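PDB 3I3V: probable secreted solute-binding lipoprotein from Streptomyces coelicolor, which probably binds a solute outside the cell as the extracytoplasmic receptor of a membrane transporter, as in other bacterial solute-binding lipoproteins. Local coordinates for residues Y73-T76 / L77-D81; P144-G147 / D148-I151; I181-T184 / F185-Q188; L307-M310 / Y311-D314. All coordinates share one frame; numbering follows the deposited sequence.

Contact 1 of 4, residues Y73-T76 / L77-D81; sequences YDKT and LAWTD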
loop_
_atom_site.group_PDB
_atom_site.type_symbol
_atom_site.label_atom_id
_atom_site.label_comp_id
_atom_site.label_asym_id
_atom_site.label_seq_id
_atom_site.Cartn_x
_atom_site.Cartn_y
_atom_site.Cartn_z
ATOM N N TYR C 73 42.822 -38.113 -13.831
ATOM C CA TYR C 73 43.721 -38.954 -14.599
ATOM C C TYR C 73 43.294 -40.406 -14.422
ATOM O O TYR C 73 42.378 -40.701 -13.651
ATOM C CB TYR C 73 45.178 -38.756 -14.162
ATOM C CG TYR C 73 45.534 -39.299 -12.796
ATOM C CD1 TYR C 73 45.065 -38.691 -11.626
ATOM C CD2 TYR C 73 46.356 -40.420 -12.669
ATOM C CE1 TYR C 73 45.414 -39.191 -10.359
ATOM C CE2 TYR C 73 46.706 -40.927 -11.423
ATOM C CZ TYR C 73 46.238 -40.314 -10.273
ATOM O OH TYR C 73 46.616 -40.808 -9.046
ATOM N N ASP C 74 43.966 -41.303 -15.133
ATOM C CA ASP C 74 43.656 -42.732 -15.107
ATOM C C ASP C 74 42.973 -43.276 -13.849
ATOM O O ASP C 74 41.837 -43.748 -13.908
ATOM C CB ASP C 74 44.923 -43.550 -15.373
ATOM C CG ASP C 74 44.625 -45.026 -15.573
ATOM O OD1 ASP C 74 45.129 -45.854 -14.778
ATOM O OD2 ASP C 74 43.878 -45.354 -16.526
ATOM N N LYS C 75 43.666 -43.220 -12.716
ATOM C CA LYS C 75 43.122 -43.739 -11.467
ATOM C C LYS C 75 41.839 -43.081 -10.949
ATOM O O LYS C 75 40.870 -43.778 -10.657
ATOM C CB LYS C 75 44.198 -43.704 -10.374
ATOM C CG LYS C 75 43.748 -44.298 -9.051
ATOM C CD LYS C 75 44.930 -44.719 -8.171
ATOM C CE LYS C 75 45.346 -46.138 -8.446
ATOM N NZ LYS C 75 44.217 -47.064 -8.171
ATOM N N THR C 76 41.823 -41.755 -10.833
ATOM C CA THR C 76 40.639 -41.059 -10.324
ATOM C C THR C 76 39.499 -41.096 -11.330
ATOM O O THR C 76 38.367 -40.767 -11.010
ATOM C CB THR C 76 40.949 -39.570 -9.946
ATOM O OG1 THR C 76 41.303 -38.820 -11.115
ATOM C CG2 THR C 76 42.097 -39.508 -8.940
ATOM N N LEU C 77 39.809 -41.518 -12.546
ATOM C CA LEU C 77 38.827 -41.620 -13.612
ATOM C C LEU C 77 37.874 -42.787 -13.307
ATOM O O LEU C 77 36.779 -42.874 -13.860
ATOM C CB LEU C 77 39.566 -41.871 -14.924
ATOM C CG LEU C 77 39.239 -41.165 -16.240
ATOM C CD1 LEU C 77 38.558 -39.841 -16.020
ATOM C CD2 LEU C 77 40.551 -40.983 -16.998
ATOM N N ALA C 78 38.302 -43.667 -12.408
ATOM C CA ALA C 78 37.524 -44.844 -12.030
ATOM C C ALA C 78 36.764 -44.704 -10.715
ATOM O O ALA C 78 36.011 -45.599 -10.349
ATOM C CB ALA C 78 38.442 -46.066 -11.943
ATOM N N TRP C 79 36.954 -43.595 -10.011
ATOM C CA TRP C 79 36.290 -43.393 -8.724
ATOM C C TRP C 79 34.780 -43.238 -8.771
ATOM O O TRP C 79 34.079 -43.764 -7.916
ATOM C CB TRP C 79 36.871 -42.166 -8.007
ATOM C CG TRP C 79 38.236 -42.379 -7.425
ATOM C CD1 TRP C 79 38.945 -43.552 -7.389
ATOM C CD2 TRP C 79 39.027 -41.412 -6.721
ATOM N NE1 TRP C 79 40.118 -43.374 -6.702
ATOM C CE2 TRP C 79 40.196 -42.071 -6.282
ATOM C CE3 TRP C 79 38.861 -40.053 -6.421
ATOM C CZ2 TRP C 79 41.198 -41.415 -5.554
ATOM C CZ3 TRP C 79 39.859 -39.403 -5.696
ATOM C CH2 TRP C 79 41.010 -40.085 -5.274
ATOM N N THR C 80 34.284 -42.506 -9.758
ATOM C CA THR C 80 32.857 -42.247 -9.859
ATOM C C THR C 80 32.008 -43.489 -10.093
ATOM O O THR C 80 31.032 -43.712 -9.387
ATOM C CB THR C 80 32.549 -41.220 -10.972
ATOM O OG1 THR C 80 33.341 -40.046 -10.767
ATOM C CG2 THR C 80 31.085 -40.818 -10.938
ATOM N N ASP C 81 32.378 -44.311 -11.065
ATOM C CA ASP C 81 31.582 -45.493 -11.343
ATOM C C ASP C 81 31.537 -46.501 -10.197
ATOM O O ASP C 81 30.481 -47.069 -9.929
ATOM C CB ASP C 81 32.059 -46.175 -12.620
ATOM C CG ASP C 81 31.035 -47.145 -13.166
ATOM O OD1 ASP C 81 29.909 -46.693 -13.466
ATOM O OD2 ASP C 81 31.353 -48.348 -13.296
HETATM O O HOH W 1 35.491 -40.754 -11.956
#
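Leu77 N reaches back to Tyr73 O at 2.9 Å, with a weak second bond to Asp74 O, while Ala78 N meets Lys75 O at 3.1 Å, so that the backbone curls into tight turns. These turns lead from strand 67-70 into helix 79-82, in one lobe of a fold of the periplasmic-binding-protein type. Within them, Tyr73 N donates to Thr76 OG1 (3.2 Å), an oxygen that also bonds to Asn71. A chi1 of 65° sets CG2 of Thr76 opposite its carbonyl carbon, on the side where the indole of Trp79 lies. CG2 stands 3.8 Å from the centroid of the Trp79 six-membered ring, 8° off the ring normal, a CH-pi contact over the face. Trp79 NE1 bonds to Glu56 of helix 51-60, whose carboxylate also pairs with Lys75, and Trp291 meets the indole edge-to-face. A leucine in place of Trp79 would probably leave the Thr76 methyl without its aromatic face and Glu56 without one of its donors. A water donates to Thr76 O at 3.0 Å and lies 2.6 Å from Thr80 OG1.

Contact 2 of 4, residues P144-G147 / D148-I151; sequences PTTG and DQLI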
loop_
_atom_site.group_PDB
_atom_site.type_symbol
_atom_site.label_atom_id
_atom_site.label_comp_id
_atom_site.label_asym_id
_atom_site.label_seq_id
_atom_site.Cartn_x
_atom_site.Cartn_y
_atom_site.Cartn_z
ATOM N N PRO C 144 53.828 -14.562 -36.658
ATOM C CA PRO C 144 53.218 -15.446 -37.660
ATOM C C PRO C 144 51.851 -16.011 -37.277
ATOM O O PRO C 144 51.655 -16.484 -36.163
ATOM C CB PRO C 144 54.273 -16.542 -37.844
ATOM C CG PRO C 144 54.958 -16.583 -36.508
ATOM C CD PRO C 144 55.109 -15.114 -36.185
ATOM N N THR C 145 50.915 -15.962 -38.218
ATOM C CA THR C 145 49.560 -16.461 -38.017
ATOM C C THR C 145 49.298 -17.704 -38.869
ATOM O O THR C 145 48.392 -18.487 -38.591
ATOM C CB THR C 145 48.548 -15.361 -38.382
ATOM O OG1 THR C 145 48.562 -14.363 -37.355
ATOM C CG2 THR C 145 47.145 -15.920 -38.532
ATOM N N THR C 146 50.095 -17.884 -39.912
ATOM C CA THR C 146 49.917 -19.020 -40.797
ATOM C C THR C 146 51.199 -19.822 -40.933
ATOM O O THR C 146 52.299 -19.314 -40.694
ATOM C CB THR C 146 49.477 -18.556 -42.191
ATOM O OG1 THR C 146 50.412 -17.586 -42.682
ATOM C CG2 THR C 146 48.083 -17.929 -42.133
ATOM N N GLY C 147 51.036 -21.086 -41.311
ATOM C CA GLY C 147 52.172 -21.966 -41.478
ATOM C C GLY C 147 53.221 -21.382 -42.398
ATOM O O GLY C 147 54.418 -21.529 -42.147
ATOM N N ASP C 148 52.778 -20.728 -43.470
ATOM C CA ASP C 148 53.712 -20.113 -44.411
ATOM C C ASP C 148 54.506 -18.995 -43.755
ATOM O O ASP C 148 55.713 -18.889 -43.944
ATOM C CB ASP C 148 52.977 -19.555 -45.631
ATOM C CG ASP C 148 52.513 -20.636 -46.569
ATOM O OD1 ASP C 148 53.145 -21.715 -46.588
ATOM O OD2 ASP C 148 51.523 -20.404 -47.295
ATOM N N GLN C 149 53.830 -18.155 -42.983
ATOM C CA GLN C 149 54.512 -17.055 -42.308
ATOM C C GLN C 149 55.458 -17.590 -41.232
ATOM O O GLN C 149 56.563 -17.069 -41.060
ATOM C CB GLN C 149 53.491 -16.104 -41.683
ATOM C CG GLN C 149 52.572 -15.446 -42.693
ATOM C CD GLN C 149 51.427 -14.686 -42.036
ATOM O OE1 GLN C 149 51.254 -14.730 -40.816
ATOM N NE2 GLN C 149 50.633 -13.994 -42.852
ATOM N N LEU C 150 55.026 -18.631 -40.519
ATOM C CA LEU C 150 55.850 -19.221 -39.471
ATOM C C LEU C 150 57.147 -19.719 -40.072
ATOM O O LEU C 150 58.223 -19.492 -39.528
ATOM C CB LEU C 150 55.127 -20.389 -38.796
ATOM C CG LEU C 150 55.903 -21.179 -37.728
ATOM C CD1 LEU C 150 56.342 -20.265 -36.586
ATOM C CD2 LEU C 150 55.020 -22.298 -37.197
ATOM N N ILE C 151 57.045 -20.408 -41.202
ATOM C CA ILE C 151 58.237 -20.916 -41.853
ATOM C C ILE C 151 59.136 -19.761 -42.271
ATOM O O ILE C 151 60.351 -19.824 -42.084
ATOM C CB ILE C 151 57.895 -21.749 -43.095
ATOM C CG1 ILE C 151 57.060 -22.965 -42.691
ATOM C CG2 ILE C 151 59.179 -22.193 -43.786
ATOM C CD1 ILE C 151 56.769 -23.911 -43.835
#
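Gln149 folds back over the turn that precedes its own helix and presents its amide oxygen to the backbone of Thr145. The bond from Thr145 N to Gln149 OE1 is 2.9 Å long and nearly straight at 169°, with the donor tilted modestly from the carbonyl plane. Thr146 N adds a weak bond to the same oxygen, so two successive backbone N-H groups share one acceptor. The Gln149 side chain achieves this by setting CG beside its backbone N, opposite the carbonyl carbon (chi1 -62°), and then running extended beyond CG, which carries the amide past Thr146. There the two side chains pass across each other, and Thr146 OG1 sits 3.0 Å from Gln149 CG. The hydroxyl owes its place to a chi1 of 54°, which holds OG1 near both the N and the C of its own backbone, facing the first helical turn. It accepts a weak bond from Gln149 N at 3.5 Å. Thr146 is thus the N-cap of helix 147-159, and the two weak bonds, Gln149 N to Thr146 OG1 and Thr146 N to Gln149 OE1, make up a capping box. Regular helical bonding starts at once: Leu150 N to Thr146 O (2.8 Å) and Ile151 N to Gly147 O (3.0 Å). On another side of the turn, Pro144 CB packs 3.5 Å from Leu150 CA, and Pro144 CG lies 3.9 Å from Leu150 CD1. Beyond that contact Leu150 continues onto Leu215 of helix 203-217 and onto Trp268 and Pro269.

Contact 3 of 4, residues I181-T184 / F185-Q188; sequences IIQT and FLSQ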
loop_
_atom_site.group_PDB
_atom_site.type_symbol
_atom_site.label_atom_id
_atom_site.label_comp_id
_atom_site.label_asym_id
_atom_site.label_seq_id
_atom_site.Cartn_x
_atom_site.Cartn_y
_atom_site.Cartn_z
ATOM N N ILE C 181 49.824 -29.539 -32.874
ATOM C CA ILE C 181 49.984 -29.233 -34.290
ATOM C C ILE C 181 49.153 -30.229 -35.105
ATOM O O ILE C 181 48.423 -29.831 -36.015
ATOM C CB ILE C 181 51.487 -29.276 -34.703
ATOM C CG1 ILE C 181 52.271 -28.247 -33.863
ATOM C CG2 ILE C 181 51.644 -28.943 -36.189
ATOM C CD1 ILE C 181 53.782 -28.295 -34.006
ATOM N N ILE C 182 49.238 -31.515 -34.776
ATOM C CA ILE C 182 48.445 -32.503 -35.504
ATOM C C ILE C 182 46.964 -32.127 -35.376
ATOM O O ILE C 182 46.164 -32.389 -36.265
ATOM C CB ILE C 182 48.668 -33.949 -34.952
ATOM C CG1 ILE C 182 50.035 -34.474 -35.398
ATOM C CG2 ILE C 182 47.535 -34.887 -35.416
ATOM C CD1 ILE C 182 50.360 -35.852 -34.865
ATOM N N GLN C 183 46.604 -31.490 -34.272
ATOM C CA GLN C 183 45.213 -31.101 -34.061
ATOM C C GLN C 183 44.792 -29.899 -34.885
ATOM O O GLN C 183 43.703 -29.364 -34.692
ATOM C CB GLN C 183 44.944 -30.825 -32.581
ATOM C CG GLN C 183 44.685 -32.079 -31.760
ATOM C CD GLN C 183 44.549 -31.778 -30.282
ATOM O OE1 GLN C 183 45.533 -31.786 -29.544
ATOM N NE2 GLN C 183 43.325 -31.493 -29.844
ATOM N N THR C 184 45.651 -29.463 -35.796
ATOM C CA THR C 184 45.299 -28.335 -36.641
ATOM C C THR C 184 44.095 -28.752 -37.491
ATOM O O THR C 184 43.270 -27.922 -37.865
ATOM C CB THR C 184 46.464 -27.950 -37.576
ATOM O OG1 THR C 184 47.605 -27.570 -36.790
ATOM C CG2 THR C 184 46.059 -26.779 -38.484
ATOM N N PHE C 185 44.002 -30.054 -37.766
ATOM C CA PHE C 185 42.930 -30.623 -38.583
ATOM C C PHE C 185 42.049 -31.620 -37.829
ATOM O O PHE C 185 41.563 -32.587 -38.409
ATOM C CB PHE C 185 43.532 -31.328 -39.799
ATOM C CG PHE C 185 44.346 -30.426 -40.690
ATOM C CD1 PHE C 185 43.724 -29.528 -41.557
ATOM C CD2 PHE C 185 45.736 -30.484 -40.673
ATOM C CE1 PHE C 185 44.480 -28.702 -42.393
ATOM C CE2 PHE C 185 46.496 -29.664 -41.500
ATOM C CZ PHE C 185 45.868 -28.772 -42.365
ATOM N N LEU C 186 41.837 -31.385 -36.541
ATOM C CA LEU C 186 41.020 -32.281 -35.734
ATOM C C LEU C 186 40.169 -31.505 -34.735
ATOM O O LEU C 186 40.682 -30.660 -33.999
ATOM C CB LEU C 186 41.917 -33.270 -34.977
ATOM C CG LEU C 186 42.618 -34.381 -35.766
ATOM C CD1 LEU C 186 43.713 -35.011 -34.935
ATOM C CD2 LEU C 186 41.605 -35.420 -36.165
ATOM N N SER C 187 38.867 -31.783 -34.713
ATOM C CA SER C 187 37.984 -31.111 -33.773
ATOM C C SER C 187 38.217 -31.759 -32.417
ATOM O O SER C 187 38.933 -32.751 -32.313
ATOM C CB SER C 187 36.526 -31.288 -34.176
ATOM O OG SER C 187 36.154 -32.653 -34.117
ATOM N N GLN C 188 37.604 -31.209 -31.380
ATOM C CA GLN C 188 37.768 -31.753 -30.040
ATOM C C GLN C 188 37.431 -33.248 -29.985
ATOM O O GLN C 188 38.200 -34.052 -29.456
ATOM C CB GLN C 188 36.879 -30.987 -29.056
ATOM C CG GLN C 188 37.573 -30.645 -27.751
ATOM C CD GLN C 188 38.523 -29.471 -27.891
ATOM O OE1 GLN C 188 39.192 -29.315 -28.914
ATOM N NE2 GLN C 188 38.591 -28.640 -26.857
#
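Apolar contacts carry most of the meeting between Thr184 and Phe185 and between Ile182 and Leu186. The methyl CG2 of Thr184 lies over the centre of the Phe185 ring, 4.3 Å from its centroid and 12° off the normal, in a CH-pi contact between sequence neighbours. A chi1 of -61° places Thr184 CG2 opposite its backbone N, where it can face the ring, and leaves OG1 beside that N. In the second pair, Ile182 CG2 and Leu186 CD1 meet at 3.9 Å, side by side and pointing the same way. Replacing Phe185 with a serine would probably strip the Thr184 methyl of its aromatic cover and open a gap toward Leu207 of helix 203-217.

Among the polar contacts, Ile181 O accepts from both Thr184 N (2.8 Å) and Thr184 OG1 (2.5 Å), the hydroxyl approaching in the carbonyl plane on a lone pair. Leu186 N then makes a weak bond of 3.3 Å to Gln183 O, which also accepts from His276. The chain thus joins the end of helix 172-182, by way of a 3-10 turn, to Ser187, the N-cap of helix 188-197, a short link between consecutive helices in this lobe of the solute-binding fold.

Contact 4 of 4, residues L307-M310 / Y311-D314; sequences LRFM and YRPD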
loop_
_atom_site.group_PDB
_atom_site.type_symbol
_atom_site.label_atom_id
_atom_site.label_comp_id
_atom_site.label_asym_id
_atom_site.label_seq_id
_atom_site.Cartn_x
_atom_site.Cartn_y
_atom_site.Cartn_z
ATOM N N LEU C 307 33.012 -25.530 0.131
ATOM C CA LEU C 307 32.875 -25.357 -1.305
ATOM C C LEU C 307 32.301 -24.010 -1.722
ATOM O O LEU C 307 32.698 -23.467 -2.758
ATOM C CB LEU C 307 32.048 -26.500 -1.894
ATOM C CG LEU C 307 32.961 -27.572 -2.495
ATOM C CD1 LEU C 307 32.352 -28.950 -2.343
ATOM C CD2 LEU C 307 33.216 -27.225 -3.954
ATOM N N ARG C 308 31.374 -23.461 -0.937
ATOM C CA ARG C 308 30.811 -22.159 -1.287
ATOM C C ARG C 308 31.923 -21.122 -1.153
ATOM O O ARG C 308 31.995 -20.173 -1.934
ATOM C CB ARG C 308 29.652 -21.774 -0.364
ATOM C CG ARG C 308 28.541 -22.792 -0.264
ATOM C CD ARG C 308 27.285 -22.134 0.273
ATOM N NE ARG C 308 26.581 -21.462 -0.808
ATOM C CZ ARG C 308 25.455 -21.916 -1.342
ATOM N NH1 ARG C 308 24.914 -23.026 -0.873
ATOM N NH2 ARG C 308 24.891 -21.279 -2.358
ATOM N N PHE C 309 32.786 -21.327 -0.159
ATOM C CA PHE C 309 33.922 -20.442 0.112
ATOM C C PHE C 309 34.900 -20.475 -1.071
ATOM O O PHE C 309 35.104 -19.466 -1.746
ATOM C CB PHE C 309 34.624 -20.892 1.401
ATOM C CG PHE C 309 35.863 -20.106 1.738
ATOM C CD1 PHE C 309 35.776 -18.819 2.248
ATOM C CD2 PHE C 309 37.125 -20.660 1.544
ATOM C CE1 PHE C 309 36.927 -18.102 2.559
ATOM C CE2 PHE C 309 38.285 -19.946 1.852
ATOM C CZ PHE C 309 38.185 -18.671 2.358
HETATM N N MSE C 310 35.488 -21.641 -1.324
HETATM C CA MSE C 310 36.437 -21.821 -2.421
HETATM C C MSE C 310 35.910 -21.304 -3.766
HETATM O O MSE C 310 36.684 -20.835 -4.599
HETATM C CB MSE C 310 36.804 -23.301 -2.541
HETATM C CG MSE C 310 37.565 -23.848 -1.352
HETATM SE SE MSE C 310 39.298 -23.021 -1.176
HETATM C CE MSE C 310 39.655 -23.553 0.612
ATOM N N TYR C 311 34.596 -21.400 -3.974
ATOM C CA TYR C 311 33.955 -20.933 -5.205
ATOM C C TYR C 311 33.583 -19.446 -5.162
ATOM O O TYR C 311 33.094 -18.895 -6.147
ATOM C CB TYR C 311 32.689 -21.750 -5.507
ATOM C CG TYR C 311 32.899 -22.892 -6.482
ATOM C CD1 TYR C 311 31.974 -23.147 -7.491
ATOM C CD2 TYR C 311 34.030 -23.704 -6.407
ATOM C CE1 TYR C 311 32.168 -24.172 -8.402
ATOM C CE2 TYR C 311 34.231 -24.738 -7.316
ATOM C CZ TYR C 311 33.299 -24.965 -8.311
ATOM O OH TYR C 311 33.495 -25.981 -9.224
ATOM N N ARG C 312 33.816 -18.789 -4.031
ATOM C CA ARG C 312 33.486 -17.368 -3.921
ATOM C C ARG C 312 34.452 -16.549 -4.782
ATOM O O ARG C 312 35.665 -16.768 -4.747
ATOM C CB ARG C 312 33.567 -16.913 -2.455
ATOM C CG ARG C 312 32.562 -15.820 -2.089
ATOM C CD ARG C 312 32.421 -15.702 -0.578
ATOM N NE ARG C 312 33.628 -15.157 0.019
ATOM C CZ ARG C 312 34.016 -15.397 1.262
ATOM N NH1 ARG C 312 33.280 -16.190 2.042
ATOM N NH2 ARG C 312 35.131 -14.839 1.728
ATOM N N PRO C 313 33.929 -15.584 -5.553
ATOM C CA PRO C 313 34.757 -14.746 -6.419
ATOM C C PRO C 313 36.045 -14.175 -5.833
ATOM O O PRO C 313 37.080 -14.193 -6.496
ATOM C CB PRO C 313 33.787 -13.666 -6.865
ATOM C CG PRO C 313 32.508 -14.437 -6.989
ATOM C CD PRO C 313 32.509 -15.216 -5.690
ATOM N N ASP C 314 36.003 -13.671 -4.606
ATOM C CA ASP C 314 37.208 -13.097 -4.001
ATOM C C ASP C 314 38.289 -14.142 -3.749
ATOM O O ASP C 314 39.486 -13.840 -3.815
ATOM C CB ASP C 314 36.881 -12.396 -2.681
ATOM C CG ASP C 314 36.276 -13.327 -1.660
ATOM O OD1 ASP C 314 36.626 -13.207 -0.462
ATOM O OD2 ASP C 314 35.442 -14.166 -2.054
#
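Phe309 O receives the N-H of Arg312 in a bond of 2.7 Å. Tyr311 N bonds to Leu307 O at 3.1 Å, and together the two close the last turn of helix 300-310. Beyond the backbone, the Arg312 guanidinium comes to the rim of the Phe309 ring: NH1 is 3.6 Å from Phe309 CD1, near the ring plane, while that carbon lies over a face of the guanidinium, the two planes being 89° apart. The bend at chi3 (69°) turns the guanidinium onto the carboxylate of Asp314, two residues on, which it grips side-on. Arg312 NE meets Asp314 OD2 at 2.9 Å and NH2 meets OD1 at 3.1 Å, each carboxylate oxygen taken on its syn side, an arrangement that should fix the guanidinium's rotation. Arg312 NH2 also forms a salt bridge with Glu36, and these carboxylates probably offset the Arg312 of a neighbouring subunit, which comes close. Arg312 is the N-cap residue of helix 313-323, so the contact is the short joint between helices 300-310 and 313-323. Around it, Phe309 packs on helix 23-36, meeting Phe33 edge-to-face, Leu307 and the selenomethionine Met310 rest on strand 289-292, and Tyr311 OH bonds to Pro120.

How the contacts relate
All four contacts illustrate how a chain enters or leaves a helix, yet each solves the problem differently. Contacts 1 and 4 share a lobe and both touch strand 289-292, though their centres lie about 25 Å apart. Contacts 2 and 3 occupy the other lobe, about 17 Å between centres, and both lean on helix 203-217. Contacts 3 and 4 are buried, whereas contacts 1 and 2 are only partly so. A side-chain amide caps the backbone in contact 2 and a water bridges it in contact 1; methyl-on-ring packing recurs in contacts 1 and 3. Contact 4 combines burial with charge, and it alone of the four is touched by another subunit.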